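ABC-type transport system, molybdenum-specific extracellular solute-binding protein (Clostridium difficile, PDB 4KD5) probably binds molybdate or tungstate outside the cell and delivers it to an ABC transporter for uptake. Local coordinates at residues 86-91 with 228-233; 128-133 with 187-192. All blocks are in the same frame, centred on the assembly; numbering follows the deposited sequence.

Interaction 1 (86-91 with 228-233)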
# COMPACT_ATOMS: atom_id res chain seq x y z
N LYS A 86 3.80 -11.21 -23.52
CA LYS A 86 3.74 -12.44 -24.27
C LYS A 86 4.82 -12.42 -25.33
O LYS A 86 5.31 -11.35 -25.69
CB LYS A 86 2.35 -12.64 -24.90
CG LYS A 86 1.98 -11.57 -25.93
CD LYS A 86 0.56 -11.74 -26.46
CE LYS A 86 -0.22 -12.86 -25.77
NZ LYS A 86 -0.90 -12.42 -24.51
N ASN A 87 5.21 -13.59 -25.83
CA ASN A 87 6.21 -13.65 -26.88
C ASN A 87 5.57 -13.96 -28.21
O ASN A 87 4.39 -14.34 -28.27
CB ASN A 87 7.28 -14.68 -26.54
CG ASN A 87 8.68 -14.14 -26.67
OD1 ASN A 87 8.96 -13.33 -27.56
ND2 ASN A 87 9.57 -14.56 -25.78
N ASP A 88 6.33 -13.80 -29.29
CA ASP A 88 5.86 -14.19 -30.61
C ASP A 88 6.77 -15.25 -31.20
O ASP A 88 7.98 -15.21 -31.02
CB ASP A 88 5.79 -12.97 -31.54
CG ASP A 88 4.39 -12.40 -31.64
OD1 ASP A 88 3.43 -13.18 -31.53
OD2 ASP A 88 4.26 -11.17 -31.83
N LEU A 89 6.17 -16.22 -31.89
CA LEU A 89 6.94 -17.24 -32.60
C LEU A 89 7.24 -16.69 -33.99
O LEU A 89 6.32 -16.39 -34.75
CB LEU A 89 6.15 -18.53 -32.71
CG LEU A 89 6.86 -19.89 -32.63
CD1 LEU A 89 6.46 -20.77 -33.79
CD2 LEU A 89 8.36 -19.74 -32.58
N VAL A 90 8.52 -16.55 -34.31
CA VAL A 90 8.90 -15.94 -35.58
C VAL A 90 9.72 -16.86 -36.48
O VAL A 90 10.34 -17.82 -36.01
CB VAL A 90 9.64 -14.60 -35.38
CG1 VAL A 90 8.76 -13.61 -34.66
CG2 VAL A 90 10.93 -14.82 -34.59
N LEU A 91 9.70 -16.55 -37.77
CA LEU A 91 10.50 -17.26 -38.76
C LEU A 91 11.75 -16.44 -39.09
O LEU A 91 11.65 -15.29 -39.52
CB LEU A 91 9.68 -17.49 -40.04
CG LEU A 91 10.37 -18.19 -41.21
CD1 LEU A 91 10.76 -19.61 -40.86
CD2 LEU A 91 9.49 -18.17 -42.45
N GLY A 228 12.25 -7.49 -27.11
CA GLY A 228 11.60 -8.41 -28.03
C GLY A 228 10.28 -8.97 -27.55
O GLY A 228 9.61 -9.72 -28.27
N TYR A 229 9.90 -8.63 -26.32
CA TYR A 229 8.62 -9.07 -25.80
C TYR A 229 7.49 -8.19 -26.33
O TYR A 229 7.74 -7.17 -26.98
CB TYR A 229 8.65 -9.10 -24.27
CG TYR A 229 9.65 -10.09 -23.76
CD1 TYR A 229 9.32 -11.43 -23.64
CD2 TYR A 229 10.93 -9.69 -23.42
CE1 TYR A 229 10.24 -12.35 -23.18
CE2 TYR A 229 11.86 -10.60 -22.96
CZ TYR A 229 11.51 -11.92 -22.84
OH TYR A 229 12.43 -12.83 -22.38
N LYS A 230 6.26 -8.60 -26.07
CA LYS A 230 5.11 -7.93 -26.67
C LYS A 230 3.99 -7.73 -25.65
O LYS A 230 3.84 -8.53 -24.72
CB LYS A 230 4.60 -8.74 -27.87
CG LYS A 230 3.94 -7.91 -28.94
CD LYS A 230 2.43 -8.02 -28.84
CE LYS A 230 1.74 -6.91 -29.62
NZ LYS A 230 0.25 -7.02 -29.53
N LYS A 231 3.23 -6.66 -25.84
CA LYS A 231 2.11 -6.30 -24.97
C LYS A 231 0.98 -7.33 -25.05
O LYS A 231 0.75 -7.92 -26.11
CB LYS A 231 1.60 -4.91 -25.38
CG LYS A 231 0.28 -4.51 -24.76
CD LYS A 231 0.46 -3.37 -23.76
CE LYS A 231 -0.29 -3.66 -22.47
NZ LYS A 231 -1.21 -2.56 -22.09
N VAL A 232 0.28 -7.55 -23.94
CA VAL A 232 -0.81 -8.52 -23.90
C VAL A 232 -2.15 -7.93 -24.32
O VAL A 232 -2.70 -7.07 -23.63
CB VAL A 232 -0.96 -9.15 -22.50
CG1 VAL A 232 -2.16 -10.07 -22.45
CG2 VAL A 232 0.30 -9.90 -22.12
N GLU A 233 -2.66 -8.40 -25.46
CA GLU A 233 -4.01 -8.08 -25.94
C GLU A 233 -4.38 -6.60 -25.87
O GLU A 233 -4.76 -6.00 -26.88
CB GLU A 233 -5.05 -8.92 -25.21
CG GLU A 233 -4.76 -10.41 -25.25
CD GLU A 233 -4.13 -10.84 -26.57
OE1 GLU A 233 -4.85 -10.92 -27.59
OE2 GLU A 233 -2.91 -11.09 -26.58

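Interaction 2 (128-133 with 187-192)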
# COMPACT_ATOMS: atom_id res chain seq x y z
N ASP A 128 5.79 -26.70 -33.45
CA ASP A 128 5.02 -27.89 -33.78
C ASP A 128 3.54 -27.57 -33.90
O ASP A 128 2.85 -28.10 -34.78
CB ASP A 128 5.23 -28.97 -32.72
CG ASP A 128 4.45 -30.23 -33.02
OD1 ASP A 128 3.31 -30.36 -32.53
OD2 ASP A 128 4.98 -31.10 -33.74
N GLU A 129 3.05 -26.69 -33.03
CA GLU A 129 1.65 -26.27 -33.08
C GLU A 129 1.32 -25.54 -34.38
O GLU A 129 0.33 -25.86 -35.03
CB GLU A 129 1.30 -25.37 -31.89
CG GLU A 129 1.17 -26.10 -30.57
CD GLU A 129 0.44 -25.27 -29.53
OE1 GLU A 129 -0.61 -24.69 -29.87
OE2 GLU A 129 0.92 -25.19 -28.38
N VAL A 130 2.17 -24.58 -34.75
CA VAL A 130 1.98 -23.82 -35.98
C VAL A 130 1.93 -24.72 -37.21
O VAL A 130 0.98 -24.66 -37.99
CB VAL A 130 3.10 -22.76 -36.15
CG1 VAL A 130 3.00 -22.10 -37.51
CG2 VAL A 130 3.02 -21.72 -35.05
N LEU A 131 2.95 -25.56 -37.37
CA LEU A 131 3.05 -26.45 -38.52
C LEU A 131 1.89 -27.46 -38.56
O LEU A 131 1.42 -27.82 -39.64
CB LEU A 131 4.40 -27.17 -38.54
CG LEU A 131 5.65 -26.28 -38.57
CD1 LEU A 131 6.92 -27.12 -38.59
CD2 LEU A 131 5.63 -25.36 -39.77
N THR A 132 1.45 -27.90 -37.39
CA THR A 132 0.30 -28.79 -37.27
C THR A 132 -0.99 -28.10 -37.72
O THR A 132 -1.70 -28.60 -38.60
CB THR A 132 0.13 -29.29 -35.82
OG1 THR A 132 1.27 -30.06 -35.44
CG2 THR A 132 -1.12 -30.14 -35.67
N ASN A 133 -1.28 -26.95 -37.12
CA ASN A 133 -2.48 -26.19 -37.44
C ASN A 133 -2.53 -25.68 -38.88
O ASN A 133 -3.60 -25.57 -39.46
CB ASN A 133 -2.63 -25.03 -36.45
CG ASN A 133 -3.00 -25.49 -35.06
OD1 ASN A 133 -3.08 -26.69 -34.79
ND2 ASN A 133 -3.24 -24.54 -34.16
N LYS A 187 -3.18 -16.77 -34.10
CA LYS A 187 -4.31 -17.70 -34.16
C LYS A 187 -3.86 -19.15 -34.29
O LYS A 187 -4.64 -20.07 -34.04
CB LYS A 187 -5.20 -17.38 -35.36
CG LYS A 187 -5.84 -15.99 -35.38
CD LYS A 187 -6.41 -15.70 -36.77
CE LYS A 187 -7.25 -14.43 -36.81
NZ LYS A 187 -8.60 -14.62 -36.21
N THR A 188 -2.61 -19.35 -34.70
CA THR A 188 -2.12 -20.67 -35.09
C THR A 188 -1.43 -21.46 -33.97
O THR A 188 -0.95 -22.57 -34.21
CB THR A 188 -1.15 -20.56 -36.29
OG1 THR A 188 0.01 -19.82 -35.91
CG2 THR A 188 -1.83 -19.85 -37.45
N HIS A 189 -1.38 -20.90 -32.76
CA HIS A 189 -0.75 -21.58 -31.62
C HIS A 189 -1.25 -21.07 -30.27
O HIS A 189 -1.81 -19.98 -30.17
CB HIS A 189 0.78 -21.46 -31.70
CG HIS A 189 1.29 -20.09 -31.50
ND1 HIS A 189 1.39 -19.16 -32.56
CD2 HIS A 189 1.75 -19.42 -30.42
CE1 HIS A 189 1.87 -18.05 -32.10
NE2 HIS A 189 2.10 -18.15 -30.81
N SER A 190 -1.03 -21.87 -29.23
CA SER A 190 -1.39 -21.50 -27.86
C SER A 190 -0.61 -20.26 -27.44
O SER A 190 0.56 -20.12 -27.80
CB SER A 190 -1.08 -22.66 -26.91
OG SER A 190 -1.49 -22.37 -25.59
N PRO A 191 -1.25 -19.35 -26.68
CA PRO A 191 -0.60 -18.10 -26.26
C PRO A 191 0.72 -18.35 -25.54
O PRO A 191 0.77 -19.15 -24.60
CB PRO A 191 -1.62 -17.51 -25.29
CG PRO A 191 -2.93 -18.05 -25.75
CD PRO A 191 -2.64 -19.45 -26.21
N ILE A 192 1.77 -17.66 -25.98
CA ILE A 192 3.08 -17.73 -25.34
C ILE A 192 3.19 -16.58 -24.34
O ILE A 192 3.76 -15.53 -24.65
CB ILE A 192 4.21 -17.63 -26.38
CG1 ILE A 192 3.92 -18.54 -27.58
CG2 ILE A 192 5.55 -17.99 -25.76
CD1 ILE A 192 4.98 -18.49 -28.67

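Interaction 1 (86-91 with 228-233)
Backbone hydrogen bonds set the register. K86 and K230 form an antiparallel hydrogen-bonded pair: K86 N gives an almost straight bond to K230 O (2.9 Å, 170° at the hydrogen), in the plane of that carbonyl. The return bond is more bent; K230 N meets K86 O at 2.9 Å, nearly along the C=O axis, with 134° at the hydrogen. One residue pair thus holds the short strand 230-231 to strand 82-94.

The charged contact follows the K86 side chain. Its CG sits in the crowded position between backbone N and carbonyl carbon, and the chain bends near its end, at chi3 and chi4. CD passes K231 O at 3.8 Å, and NZ reaches E233 OE2 at 3.2 Å, a salt bridge whose hydrogen bond is weak. K86 crosses E233 and V232 at about a right angle, with NZ 3.4 Å from V232 CG1.

Amide and ring meet on the N87 side. N87 ND2 lies obliquely against the Y229 ring, 3.5 Å from CE1, the two planes 40° apart. The same nitrogen is hydrogen-bonded to S170 OG and Y194 OH, while OD1 accepts from D88 N, so both ends of the amide are held. Y194 adds an edge-to-face stack with Y229.

N87 and Y229 each come close to a predicted molybdate residue, Y168 and S15 respectively. The arrangement is consistent with the interdomain hinge of a periplasmic-binding-protein fold, where strands crossing between the lobes lie beside the anion cleft.

Interaction 2 (128-133 with 187-192)
E129 CG lies anti to its carbonyl carbon (chi1 -74°) and the chain runs on extended, chi2 -163°, so the carboxylate reaches from the helix to the loop backbone; H189 CG takes the crowded position between N and C (chi1 68°), leading its ring away from the helix. This is a helix-to-loop contact in one lobe of the periplasmic-binding-protein fold: helix 122-133 packs against the connection between strands 178-183 and 193-198.

E129 OE1 accepts the hydrogen bond from S190 N at 2.9 Å, the N-H coming from above the carboxylate plane. The other oxygen, OE2, rests 3.5 Å from S190 CB. Closer to the helix, E129 CB and H189 CB touch at 3.9 Å.

V130 supplies the apolar part. Its CG2 contacts T188 OG1, whose hydrogen bond goes back to D185 O, and approaches the H189 ring obliquely while the two side chains run side by side. T188 OG1 itself sits at the ring's edge, in plane. Y126, one turn before V130 and part of the 2-butanol pocket, touches S190.

At the last helical turn of the contact, N133 ND2 comes to 3.0 Å from T188 O.

How the interactions relate
Interaction 1 lies on strand 82-94; interaction 2 borders that strand, and the two meet directly: N87 N probably donates to I192 O at 2.7 Å, and L89 CD1 packs on V130 CG2 at 3.8 Å. Interaction 1 lies nearer the chain centre, beside predicted molybdate residues, and is built on paired backbone bonds with a salt bridge at its exposed C-terminal end. Interaction 2 lies farther out, on a helix flank, where a side-chain-to-backbone bond from S190 N to E129 and small apolar touches hold a loop. That loop, 187-192, passes into strand 193-198, which pairs with strand 82-94.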